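PDB 3FI9: malate dehydrogenase from Porphyromonas gingivalis, which probably catalyses the NAD-dependent interconversion of malate and oxaloacetate. Local coordinates for residues L97-A102 and M320-A325; F126-I131 and A311-E316; T174-Y179 and S191-N196; M275-T280 and S289-L294. All coordinates share one frame; numbering follows the deposited sequence.

Contact 1 (L97-A102 and M320-A325); sequences LLKGNA and MGIIPA
Met320 and Ile322 reach across from the turn after one helix to the flank of another, and the aliphatic base of Lys99 meets both. In Met320, chi1 (-72°) sets CG anti to the carbonyl carbon; the extended chi2 (169°) then takes SD to 3.9 Å from Lys99 CB. The methyl goes further, and Met320 CE presses on Leu98 CD2 at 3.5 Å, a tight fit for two carbons. An unbranched, flexible thioether suits this slot between neighbouring side chains on a helix surface. Ile322 uses its longer branch: CD1 stands 3.8 Å from CB of Ala102, whose small methyl lets the helix come close, and 4.3 Å from CG of Lys99. Lysine fits the margin because its methylenes serve as apolar surface while NZ bends away into a salt bridge with Glu103, one turn on. No hydrogen bond crosses between the segments. Between the two apolar residues, Gly321 ends the preceding helix in a Schellman motif; its positive phi (76°) would jam a CB against the carbonyl oxygen before it. Helix 94-115, which carries the predicted NAD-binding Asn101, is thus joined to the end of helix 297-319, while helix 129-140 borders the turn and supplies Tyr139 OH to the carbonyl of Ile322.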
loop_
_atom_site.group_PDB
_atom_site.type_symbol
_atom_site.label_atom_id
_atom_site.label_comp_id
_atom_site.label_asym_id
_atom_site.label_seq_id
_atom_site.Cartn_x
_atom_site.Cartn_y
_atom_site.Cartn_z
ATOM N N LEU A 97 23.580 14.339 -11.626
ATOM C CA LEU A 97 22.714 13.493 -10.801
ATOM C C LEU A 97 23.518 12.758 -9.724
ATOM O O LEU A 97 23.067 12.606 -8.589
ATOM C CB LEU A 97 22.018 12.450 -11.664
ATOM C CG LEU A 97 20.679 12.744 -12.329
ATOM C CD1 LEU A 97 20.215 11.431 -12.904
ATOM C CD2 LEU A 97 19.671 13.267 -11.316
ATOM N N LEU A 98 24.703 12.293 -10.110
ATOM C CA LEU A 98 25.584 11.570 -9.216
ATOM C C LEU A 98 25.984 12.455 -8.043
ATOM O O LEU A 98 25.820 12.086 -6.881
ATOM C CB LEU A 98 26.836 11.139 -9.974
ATOM C CG LEU A 98 27.967 10.534 -9.142
ATOM C CD1 LEU A 98 27.475 9.318 -8.376
ATOM C CD2 LEU A 98 29.160 10.198 -10.065
ATOM N N LYS A 99 26.499 13.630 -8.370
ATOM C CA LYS A 99 26.885 14.623 -7.382
ATOM C C LYS A 99 25.689 15.083 -6.549
ATOM O O LYS A 99 25.787 15.225 -5.327
ATOM C CB LYS A 99 27.520 15.844 -8.086
ATOM C CG LYS A 99 28.155 16.846 -7.122
ATOM C CD LYS A 99 28.993 17.865 -7.888
ATOM C CE LYS A 99 29.811 18.724 -6.927
ATOM N NZ LYS A 99 28.998 19.214 -5.773
ATOM N N GLY A 100 24.570 15.333 -7.219
ATOM C CA GLY A 100 23.366 15.765 -6.540
ATOM C C GLY A 100 22.900 14.747 -5.517
ATOM O O GLY A 100 22.602 15.095 -4.363
ATOM N N ASN A 101 22.864 13.478 -5.901
ATOM C CA ASN A 101 22.441 12.451 -4.932
ATOM C C ASN A 101 23.491 12.166 -3.859
ATOM O O ASN A 101 23.146 11.874 -2.691
ATOM C CB ASN A 101 22.070 11.148 -5.649
ATOM C CG ASN A 101 20.777 11.262 -6.363
ATOM O OD1 ASN A 101 19.733 11.425 -5.734
ATOM N ND2 ASN A 101 20.824 11.208 -7.691
ATOM N N ALA A 102 24.767 12.237 -4.237
ATOM C CA ALA A 102 25.805 12.071 -3.218
ATOM C C ALA A 102 25.700 13.179 -2.172
ATOM O O ALA A 102 25.872 12.916 -0.959
ATOM C CB ALA A 102 27.191 12.032 -3.826
ATOM N N MET A 320 35.352 14.215 -6.121
ATOM C CA MET A 320 34.481 15.369 -5.989
ATOM C C MET A 320 34.718 15.938 -4.578
ATOM O O MET A 320 34.178 16.954 -4.217
ATOM C CB MET A 320 33.010 14.967 -6.131
ATOM C CG MET A 320 32.470 14.563 -7.546
ATOM S SD MET A 320 30.779 13.796 -7.448
ATOM C CE MET A 320 30.548 13.236 -9.127
ATOM N N GLY A 321 35.519 15.266 -3.772
ATOM C CA GLY A 321 35.724 15.710 -2.370
ATOM C C GLY A 321 34.592 15.432 -1.360
ATOM O O GLY A 321 34.581 15.992 -0.243
ATOM N N ILE A 322 33.650 14.559 -1.725
ATOM C CA ILE A 322 32.474 14.329 -0.896
ATOM C C ILE A 322 32.730 13.153 0.052
ATOM O O ILE A 322 32.490 13.205 1.273
ATOM C CB ILE A 322 31.240 13.990 -1.767
ATOM C CG1 ILE A 322 30.737 15.231 -2.511
ATOM C CG2 ILE A 322 30.115 13.365 -0.843
ATOM C CD1 ILE A 322 29.683 14.943 -3.624
ATOM N N ILE A 323 33.252 12.083 -0.538
ATOM C CA ILE A 323 33.730 10.955 0.229
ATOM C C ILE A 323 35.218 11.256 0.529
ATOM O O ILE A 323 35.973 11.636 -0.374
ATOM C CB ILE A 323 33.564 9.670 -0.623
ATOM C CG1 ILE A 323 32.078 9.400 -0.926
ATOM C CG2 ILE A 323 34.213 8.453 0.035
ATOM C CD1 ILE A 323 31.845 8.081 -1.742
ATOM N N PRO A 324 35.647 11.102 1.789
ATOM C CA PRO A 324 37.058 11.364 2.096
ATOM C C PRO A 324 37.970 10.321 1.472
ATOM O O PRO A 324 37.498 9.231 1.104
ATOM C CB PRO A 324 37.125 11.229 3.622
ATOM C CG PRO A 324 35.695 11.164 4.094
ATOM C CD PRO A 324 34.920 10.565 2.951
ATOM N N ALA A 325 39.253 10.663 1.326
ATOM C CA ALA A 325 40.279 9.679 0.950
ATOM C C ALA A 325 40.110 8.398 1.725
ATOM O O ALA A 325 39.896 8.398 2.947
ATOM C CB ALA A 325 41.693 10.235 1.199
#

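Contact 2 (F126-I131 and A311-E316); sequences FNPADI and AKLRDE
Arg314, whose backbone receives the tip of Ile131, turns its own head to Asp315, where a single carboxylate oxygen takes two of its nitrogens. Arg314 NE lies 3.0 Å and Arg314 NH2 3.1 Å from Asp315 OD1, both on the same face of the carboxylate, in a side-on salt bridge. Ala311 CB covers part of one guanidinium face, NH1 bonds to the carbonyl of His272, and the head leads away from the apolar seam. There Leu313 does most of the work. Its CD2 packs 3.6 Å from Asp130 OD2, the aspartate crossing it at about a right angle. Ile131 CG1, anti to the carbonyl carbon (chi1 -72°), lies 3.7 Å from Leu313 CD2, and the same longer branch ends with CD1 3.6 Å from Arg314 CA, on the helix backbone. Pro128, after a cis peptide bond, occupies the N-cap position and offers CB to the same leucine methyl. Just before it, Asn127 OD1 accepts from Ala129 N at 2.8 Å, an Asx turn at a residue predicted to bind both NAD and substrate. The start of helix 129-140 thus rests on helix 297-319, with Leu98 of helix 94-115 touching both Pro128 and Leu313.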
loop_
_atom_site.group_PDB
_atom_site.type_symbol
_atom_site.label_atom_id
_atom_site.label_comp_id
_atom_site.label_asym_id
_atom_site.label_seq_id
_atom_site.Cartn_x
_atom_site.Cartn_y
_atom_site.Cartn_z
ATOM N N PHE A 126 17.444 5.503 -2.433
ATOM C CA PHE A 126 17.625 6.312 -3.612
ATOM C C PHE A 126 18.981 6.053 -4.295
ATOM O O PHE A 126 19.999 5.759 -3.657
ATOM C CB PHE A 126 17.326 7.801 -3.355
ATOM C CG PHE A 126 18.222 8.465 -2.318
ATOM C CD1 PHE A 126 19.408 9.094 -2.697
ATOM C CD2 PHE A 126 17.845 8.516 -0.994
ATOM C CE1 PHE A 126 20.205 9.749 -1.741
ATOM C CE2 PHE A 126 18.639 9.164 -0.029
ATOM C CZ PHE A 126 19.836 9.768 -0.411
ATOM N N ASN A 127 18.963 6.085 -5.614
ATOM C CA ASN A 127 20.139 5.694 -6.371
ATOM C C ASN A 127 21.108 6.841 -6.607
ATOM O O ASN A 127 20.726 8.001 -6.513
ATOM C CB ASN A 127 19.722 5.036 -7.682
ATOM C CG ASN A 127 19.544 3.541 -7.525
ATOM O OD1 ASN A 127 20.314 2.884 -6.815
ATOM N ND2 ASN A 127 18.523 3.004 -8.141
ATOM N N PRO A 128 22.370 6.512 -6.909
ATOM C CA PRO A 128 22.877 5.135 -6.995
ATOM C C PRO A 128 23.187 4.599 -5.591
ATOM O O PRO A 128 24.063 5.141 -4.919
ATOM C CB PRO A 128 24.155 5.293 -7.825
ATOM C CG PRO A 128 24.614 6.698 -7.545
ATOM C CD PRO A 128 23.383 7.520 -7.315
ATOM N N ALA A 129 22.461 3.567 -5.139
ATOM C CA ALA A 129 22.525 3.150 -3.716
ATOM C C ALA A 129 23.889 2.721 -3.176
ATOM O O ALA A 129 24.165 2.905 -1.986
ATOM C CB ALA A 129 21.416 2.084 -3.379
ATOM N N ASP A 130 24.773 2.200 -4.035
ATOM C CA ASP A 130 26.158 1.928 -3.587
ATOM C C ASP A 130 26.879 3.191 -3.115
ATOM O O ASP A 130 27.744 3.130 -2.252
ATOM C CB ASP A 130 27.027 1.251 -4.668
ATOM C CG ASP A 130 26.933 1.948 -6.015
ATOM O OD1 ASP A 130 25.804 2.020 -6.546
ATOM O OD2 ASP A 130 27.984 2.397 -6.555
ATOM N N ILE A 131 26.558 4.322 -3.719
ATOM C CA ILE A 131 27.214 5.574 -3.366
ATOM C C ILE A 131 26.428 6.196 -2.251
ATOM O O ILE A 131 26.987 6.543 -1.216
ATOM C CB ILE A 131 27.276 6.568 -4.528
ATOM C CG1 ILE A 131 28.291 6.126 -5.595
ATOM C CG2 ILE A 131 27.634 7.994 -4.011
ATOM C CD1 ILE A 131 29.701 5.905 -5.083
ATOM N N ALA A 311 33.764 0.312 -7.495
ATOM C CA ALA A 311 34.979 0.945 -6.999
ATOM C C ALA A 311 35.354 2.142 -7.859
ATOM O O ALA A 311 35.765 3.188 -7.347
ATOM C CB ALA A 311 36.127 -0.087 -6.953
ATOM N N LYS A 312 35.166 2.040 -9.164
ATOM C CA LYS A 312 35.357 3.225 -9.993
ATOM C C LYS A 312 34.403 4.375 -9.677
ATOM O O LYS A 312 34.820 5.548 -9.669
ATOM C CB LYS A 312 35.312 2.887 -11.480
ATOM C CG LYS A 312 36.582 2.162 -11.900
ATOM C CD LYS A 312 36.454 1.624 -13.310
ATOM C CE LYS A 312 35.925 2.677 -14.243
ATOM N NZ LYS A 312 36.323 2.334 -15.646
ATOM N N LEU A 313 33.140 4.060 -9.398
ATOM C CA LEU A 313 32.166 5.105 -9.059
ATOM C C LEU A 313 32.497 5.726 -7.685
ATOM O O LEU A 313 32.424 6.942 -7.513
ATOM C CB LEU A 313 30.726 4.544 -9.038
ATOM C CG LEU A 313 29.617 5.587 -9.211
ATOM C CD1 LEU A 313 29.773 6.288 -10.580
ATOM C CD2 LEU A 313 28.234 4.978 -9.077
ATOM N N ARG A 314 32.852 4.885 -6.720
ATOM C CA ARG A 314 33.296 5.372 -5.420
ATOM C C ARG A 314 34.433 6.380 -5.588
ATOM O O ARG A 314 34.415 7.433 -4.968
ATOM C CB ARG A 314 33.776 4.227 -4.550
ATOM C CG ARG A 314 34.383 4.632 -3.214
ATOM C CD ARG A 314 35.312 3.498 -2.721
ATOM N NE ARG A 314 36.440 3.276 -3.641
ATOM C CZ ARG A 314 37.127 2.137 -3.726
ATOM N NH1 ARG A 314 36.813 1.133 -2.944
ATOM N NH2 ARG A 314 38.139 2.006 -4.587
ATOM N N ASP A 315 35.402 6.067 -6.450
ATOM C CA ASP A 315 36.565 6.943 -6.623
ATOM C C ASP A 315 36.212 8.290 -7.301
ATOM O O ASP A 315 36.800 9.324 -6.969
ATOM C CB ASP A 315 37.695 6.223 -7.375
ATOM C CG ASP A 315 38.315 5.078 -6.577
ATOM O OD1 ASP A 315 38.220 5.031 -5.309
ATOM O OD2 ASP A 315 38.929 4.212 -7.244
ATOM N N GLU A 316 35.251 8.296 -8.220
ATOM C CA GLU A 316 34.691 9.555 -8.711
ATOM C C GLU A 316 34.198 10.461 -7.582
ATOM O O GLU A 316 34.484 11.662 -7.549
ATOM C CB GLU A 316 33.499 9.317 -9.637
ATOM C CG GLU A 316 33.815 9.095 -11.092
ATOM C CD GLU A 316 32.570 9.150 -11.954
ATOM O OE1 GLU A 316 32.247 8.107 -12.551
ATOM O OE2 GLU A 316 31.925 10.232 -12.042
#

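Contact 3 (T174-Y179 and S191-N196); sequences TNTRTY and STAKVN
Thr174 and Lys194 form an antiparallel hydrogen-bonded pair joining edge strand 173-174 to central strand 194-195 of a three-stranded sheet, completed by 198-199, in the C-terminal alpha/beta region. Thr174 N reaches Lys194 O at 2.9 Å, and Lys194 N returns to Thr174 O at 3.1 Å. One residue on, Asn175 takes left-handed backbone angles and the ladder stops. Asn175 ND2 donates to Thr192 O at 2.9 Å, tilted 30° from the carbonyl plane. In return Thr192 OG1, placed between its backbone N and carbonyl carbon (chi1 70°), approaches Asn175 O at 2.5 Å, a separation short enough to be doubtful. Phe189 O is a second acceptor for this hydroxyl, whose one proton cannot fully serve both, and a water accepting from Arg177 N makes a weak bond to it. Asn175 OD1 sits 3.2 Å above the centre of the Arg177 guanidinium, Arg177 NH1 donates to Thr176 O at 3.0 Å, and NE forms a salt bridge with Glu278. Thr192 suits the join because its CG2 faces Arg177 CB and CG while its OG1 bonds. Amide and hydroxyl groups thus continue the pairing past the strand end, with the Arg177 charge balanced chiefly by Glu278 and perhaps eased by Asn175 OD1.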
loop_
_atom_site.group_PDB
_atom_site.type_symbol
_atom_site.label_atom_id
_atom_site.label_comp_id
_atom_site.label_asym_id
_atom_site.label_seq_id
_atom_site.Cartn_x
_atom_site.Cartn_y
_atom_site.Cartn_z
ATOM N N THR A 174 13.148 -21.033 -5.402
ATOM C CA THR A 174 13.607 -20.691 -4.081
ATOM C C THR A 174 15.036 -20.176 -4.150
ATOM O O THR A 174 15.782 -20.560 -5.041
ATOM C CB THR A 174 13.465 -21.908 -3.141
ATOM O OG1 THR A 174 14.147 -23.033 -3.720
ATOM C CG2 THR A 174 11.966 -22.255 -3.005
ATOM N N ASN A 175 15.395 -19.263 -3.241
ATOM C CA ASN A 175 16.795 -18.834 -3.098
ATOM C C ASN A 175 17.422 -18.237 -4.362
ATOM O O ASN A 175 18.606 -18.503 -4.671
ATOM C CB ASN A 175 17.670 -19.996 -2.617
ATOM C CG ASN A 175 18.823 -19.531 -1.736
ATOM O OD1 ASN A 175 18.716 -18.510 -1.076
ATOM N ND2 ASN A 175 19.935 -20.264 -1.742
ATOM N N THR A 176 16.670 -17.393 -5.065
ATOM C CA THR A 176 17.214 -16.703 -6.235
ATOM C C THR A 176 18.025 -15.541 -5.681
ATOM O O THR A 176 17.555 -14.810 -4.785
ATOM C CB THR A 176 16.110 -16.096 -7.094
ATOM O OG1 THR A 176 15.074 -15.637 -6.222
ATOM C CG2 THR A 176 15.516 -17.107 -8.045
ATOM N N ARG A 177 19.227 -15.359 -6.200
ATOM C CA ARG A 177 20.147 -14.397 -5.614
ATOM C C ARG A 177 20.942 -13.670 -6.677
ATOM O O ARG A 177 21.500 -14.306 -7.558
ATOM C CB ARG A 177 21.139 -15.088 -4.654
ATOM C CG ARG A 177 20.524 -15.566 -3.404
ATOM C CD ARG A 177 20.006 -14.412 -2.595
ATOM N NE ARG A 177 19.593 -14.870 -1.285
ATOM C CZ ARG A 177 18.343 -15.176 -0.952
ATOM N NH1 ARG A 177 17.360 -15.065 -1.831
ATOM N NH2 ARG A 177 18.084 -15.603 0.280
ATOM N N THR A 178 20.958 -12.331 -6.610
ATOM C CA THR A 178 21.968 -11.562 -7.305
ATOM C C THR A 178 22.758 -10.796 -6.228
ATOM O O THR A 178 22.180 -10.298 -5.258
ATOM C CB THR A 178 21.398 -10.552 -8.343
ATOM O OG1 THR A 178 20.833 -9.431 -7.656
ATOM C CG2 THR A 178 20.274 -11.172 -9.229
ATOM N N TYR A 179 24.058 -10.629 -6.443
ATOM C CA TYR A 179 24.904 -9.850 -5.556
ATOM C C TYR A 179 25.661 -8.760 -6.331
ATOM O O TYR A 179 25.571 -8.661 -7.585
ATOM C CB TYR A 179 25.906 -10.778 -4.832
ATOM C CG TYR A 179 25.256 -11.885 -4.038
ATOM C CD1 TYR A 179 24.388 -11.608 -2.984
ATOM C CD2 TYR A 179 25.530 -13.210 -4.332
ATOM C CE1 TYR A 179 23.784 -12.648 -2.274
ATOM C CE2 TYR A 179 24.962 -14.234 -3.627
ATOM C CZ TYR A 179 24.082 -13.949 -2.612
ATOM O OH TYR A 179 23.545 -14.991 -1.905
ATOM N N SER A 191 23.884 -20.656 -9.047
ATOM C CA SER A 191 24.112 -21.819 -8.220
ATOM C C SER A 191 23.289 -21.839 -6.899
ATOM O O SER A 191 23.161 -22.886 -6.290
ATOM C CB SER A 191 25.606 -21.944 -7.879
ATOM O OG SER A 191 25.951 -20.969 -6.921
ATOM N N THR A 192 22.734 -20.712 -6.449
ATOM C CA THR A 192 21.988 -20.701 -5.193
ATOM C C THR A 192 20.549 -21.192 -5.358
ATOM O O THR A 192 19.907 -21.535 -4.382
ATOM C CB THR A 192 21.875 -19.268 -4.556
ATOM O OG1 THR A 192 21.005 -18.458 -5.343
ATOM C CG2 THR A 192 23.233 -18.569 -4.423
ATOM N N ALA A 193 20.022 -21.156 -6.569
ATOM C CA ALA A 193 18.576 -21.280 -6.766
ATOM C C ALA A 193 18.077 -22.684 -7.132
ATOM O O ALA A 193 18.775 -23.462 -7.760
ATOM C CB ALA A 193 18.075 -20.311 -7.784
ATOM N N LYS A 194 16.828 -22.959 -6.762
ATOM C CA LYS A 194 16.135 -24.172 -7.202
ATOM C C LYS A 194 14.797 -23.822 -7.799
ATOM O O LYS A 194 14.139 -22.884 -7.354
ATOM C CB LYS A 194 15.872 -25.067 -6.003
ATOM C CG LYS A 194 17.067 -25.834 -5.547
ATOM C CD LYS A 194 16.778 -26.520 -4.213
ATOM C CE LYS A 194 18.015 -27.324 -3.813
ATOM N NZ LYS A 194 17.643 -28.438 -2.884
ATOM N N VAL A 195 14.362 -24.618 -8.765
ATOM C CA VAL A 195 13.083 -24.394 -9.387
ATOM C C VAL A 195 12.187 -25.572 -9.058
ATOM O O VAL A 195 12.329 -26.643 -9.659
ATOM C CB VAL A 195 13.246 -24.282 -10.908
ATOM C CG1 VAL A 195 11.888 -24.239 -11.575
ATOM C CG2 VAL A 195 14.122 -23.050 -11.270
ATOM N N ASN A 196 11.273 -25.389 -8.106
ATOM C CA ASN A 196 10.464 -26.501 -7.606
ATOM C C ASN A 196 11.338 -27.687 -7.196
ATOM O O ASN A 196 11.043 -28.833 -7.549
ATOM C CB ASN A 196 9.445 -26.960 -8.678
ATOM C CG ASN A 196 8.198 -27.601 -8.057
ATOM O OD1 ASN A 196 7.804 -27.241 -6.961
ATOM N ND2 ASN A 196 7.594 -28.572 -8.756
HETATM O O HOH W 1 20.220 -16.902 -8.332
#

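Contact 4 (M275-T280 and S289-L294); sequences MAMETT and SDINQL
Met277 and Glu278 meet Ile291, Leu294 and Ser289 in the segment that follows a beta hairpin, formed by strands 279-282 and 285-288, as it heads toward helix 297-319. The tight part is apolar. Ile291 pushes CD1 against Met277 SD at 3.5 Å, the two side chains crossing at about a right angle, and Met275 CE approaches the same methyl at 3.9 Å. Met277 bends at chi2 (-85°) and chi3 (76°), which carries its CE to 3.8 Å from Leu294 CD1; the flexible thioether can follow this path. Methionine therefore suits the place, where it touches both Cys263 and Val265 of strand 261-267 and Leu303 of helix 297-319. The other side is partly exposed and more polar. There Ser289 N donates to Glu278 O at 3.0 Å, adding one bond beyond the hairpin strands, and Ser289 OG and Glu278 N share a water. Serine suits the place because its OG is a partner for that water. Glu278 belongs to both halves: its CB lies 3.9 Å from Leu294 CD2, whereas its carboxylate leads off toward Tyr179. An Asx turn at Asp290 leads into a short 3-10 turn; Ile291 then faces both methionines and Leu294 faces Met277. In the Asx turn, Asp290 OD1 accepts from Asn292 N at 2.9 Å, the donor standing above the carboxylate plane.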
loop_
_atom_site.group_PDB
_atom_site.type_symbol
_atom_site.label_atom_id
_atom_site.label_comp_id
_atom_site.label_asym_id
_atom_site.label_seq_id
_atom_site.Cartn_x
_atom_site.Cartn_y
_atom_site.Cartn_z
ATOM N N MET A 275 27.933 -3.119 -1.242
ATOM C CA MET A 275 27.476 -4.061 -2.271
ATOM C C MET A 275 26.264 -4.817 -1.751
ATOM O O MET A 275 26.171 -5.022 -0.552
ATOM C CB MET A 275 28.557 -5.139 -2.538
ATOM C CG MET A 275 29.593 -4.718 -3.530
ATOM S SD MET A 275 30.587 -6.104 -4.081
ATOM C CE MET A 275 31.158 -6.713 -2.552
ATOM N N ALA A 276 25.394 -5.284 -2.662
ATOM C CA ALA A 276 24.363 -6.280 -2.356
ATOM C C ALA A 276 25.072 -7.575 -1.979
ATOM O O ALA A 276 25.954 -8.038 -2.720
ATOM C CB ALA A 276 23.428 -6.528 -3.593
ATOM N N MET A 277 24.716 -8.116 -0.818
ATOM C CA MET A 277 25.411 -9.242 -0.225
ATOM C C MET A 277 24.418 -10.236 0.356
ATOM O O MET A 277 23.228 -9.953 0.447
ATOM C CB MET A 277 26.366 -8.749 0.876
ATOM C CG MET A 277 27.650 -8.082 0.363
ATOM S SD MET A 277 28.981 -9.324 -0.029
ATOM C CE MET A 277 28.395 -9.963 -1.553
ATOM N N GLU A 278 24.910 -11.391 0.775
ATOM C CA GLU A 278 24.061 -12.336 1.519
ATOM C C GLU A 278 23.998 -11.920 2.973
ATOM O O GLU A 278 24.841 -12.309 3.796
ATOM C CB GLU A 278 24.563 -13.768 1.381
ATOM C CG GLU A 278 23.645 -14.829 1.991
ATOM C CD GLU A 278 22.276 -14.901 1.328
ATOM O OE1 GLU A 278 22.119 -14.475 0.164
ATOM O OE2 GLU A 278 21.339 -15.413 1.966
ATOM N N THR A 279 22.959 -11.160 3.290
ATOM C CA THR A 279 22.881 -10.455 4.545
ATOM C C THR A 279 21.778 -11.015 5.408
ATOM O O THR A 279 20.837 -11.635 4.903
ATOM C CB THR A 279 22.547 -8.971 4.286
ATOM O OG1 THR A 279 21.636 -8.860 3.163
ATOM C CG2 THR A 279 23.801 -8.197 3.993
ATOM N N THR A 280 21.900 -10.812 6.717
ATOM C CA THR A 280 20.765 -10.960 7.606
ATOM C C THR A 280 20.693 -9.691 8.441
ATOM O O THR A 280 21.675 -9.197 8.940
ATOM C CB THR A 280 20.731 -12.280 8.464
ATOM O OG1 THR A 280 20.916 -12.012 9.866
ATOM C CG2 THR A 280 21.757 -13.277 7.988
ATOM N N SER A 289 27.552 -12.726 4.960
ATOM C CA SER A 289 28.268 -13.992 5.012
ATOM C C SER A 289 29.654 -13.855 4.359
ATOM O O SER A 289 29.995 -12.829 3.767
ATOM C CB SER A 289 27.450 -15.064 4.295
ATOM O OG SER A 289 27.598 -14.883 2.905
ATOM N N ASP A 290 30.441 -14.906 4.452
ATOM C CA ASP A 290 31.810 -14.914 3.966
ATOM C C ASP A 290 31.850 -14.917 2.432
ATOM O O ASP A 290 31.436 -15.874 1.779
ATOM C CB ASP A 290 32.540 -16.148 4.540
ATOM C CG ASP A 290 33.941 -16.308 3.990
ATOM O OD1 ASP A 290 34.433 -15.392 3.281
ATOM O OD2 ASP A 290 34.559 -17.344 4.294
ATOM N N ILE A 291 32.358 -13.842 1.845
ATOM C CA ILE A 291 32.307 -13.703 0.393
ATOM C C ILE A 291 33.055 -14.851 -0.249
ATOM O O ILE A 291 32.694 -15.331 -1.332
ATOM C CB ILE A 291 32.901 -12.337 -0.047
ATOM C CG1 ILE A 291 32.350 -11.887 -1.399
ATOM C CG2 ILE A 291 34.445 -12.353 -0.009
ATOM C CD1 ILE A 291 32.042 -10.382 -1.410
ATOM N N ASN A 292 34.092 -15.314 0.430
ATOM C CA ASN A 292 34.957 -16.295 -0.197
ATOM C C ASN A 292 34.269 -17.634 -0.324
ATOM O O ASN A 292 34.739 -18.490 -1.060
ATOM C CB ASN A 292 36.298 -16.421 0.528
ATOM C CG ASN A 292 37.144 -15.188 0.380
ATOM O OD1 ASN A 292 37.199 -14.584 -0.696
ATOM N ND2 ASN A 292 37.816 -14.797 1.458
ATOM N N GLN A 293 33.149 -17.811 0.374
ATOM C CA GLN A 293 32.404 -19.059 0.272
ATOM C C GLN A 293 31.100 -18.880 -0.513
ATOM O O GLN A 293 30.283 -19.800 -0.576
ATOM C CB GLN A 293 32.072 -19.627 1.649
ATOM C CG GLN A 293 30.578 -19.538 1.976
ATOM C CD GLN A 293 30.264 -19.733 3.448
ATOM O OE1 GLN A 293 30.807 -20.630 4.111
ATOM N NE2 GLN A 293 29.363 -18.903 3.968
ATOM N N LEU A 294 30.894 -17.706 -1.107
ATOM C CA LEU A 294 29.669 -17.477 -1.880
ATOM C C LEU A 294 29.724 -18.124 -3.246
ATOM O O LEU A 294 30.659 -17.893 -4.014
ATOM C CB LEU A 294 29.390 -15.992 -2.102
ATOM C CG LEU A 294 28.657 -15.076 -1.148
ATOM C CD1 LEU A 294 28.403 -13.777 -1.922
ATOM C CD2 LEU A 294 27.344 -15.663 -0.539
HETATM O O HOH W 2 27.521 -12.191 1.710
#

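In the fold
Along the chain, 97-102 opens contact 1 and 126-131 opens contact 2, both in the NAD-binding region. Contacts 3 and 4 then open and close in series, each spanning a short loop in the C-terminal region. Helix 297-319 follows; its residues 311-316 close contact 2, and the turn at 320-325 closes contact 1. The long loops are therefore concentric, enclose both short ones, and nothing crosses. Contacts 1 and 2 adjoin through Leu98 and bind helices 94-115 and 129-140 to the last long helix. Contacts 3 and 4 adjoin at Glu278: contact 3 joins strands of a small three-stranded sheet, and contact 4 packs main-sheet edge strand 273-277 and the following hairpin against the loop before helix 297-319.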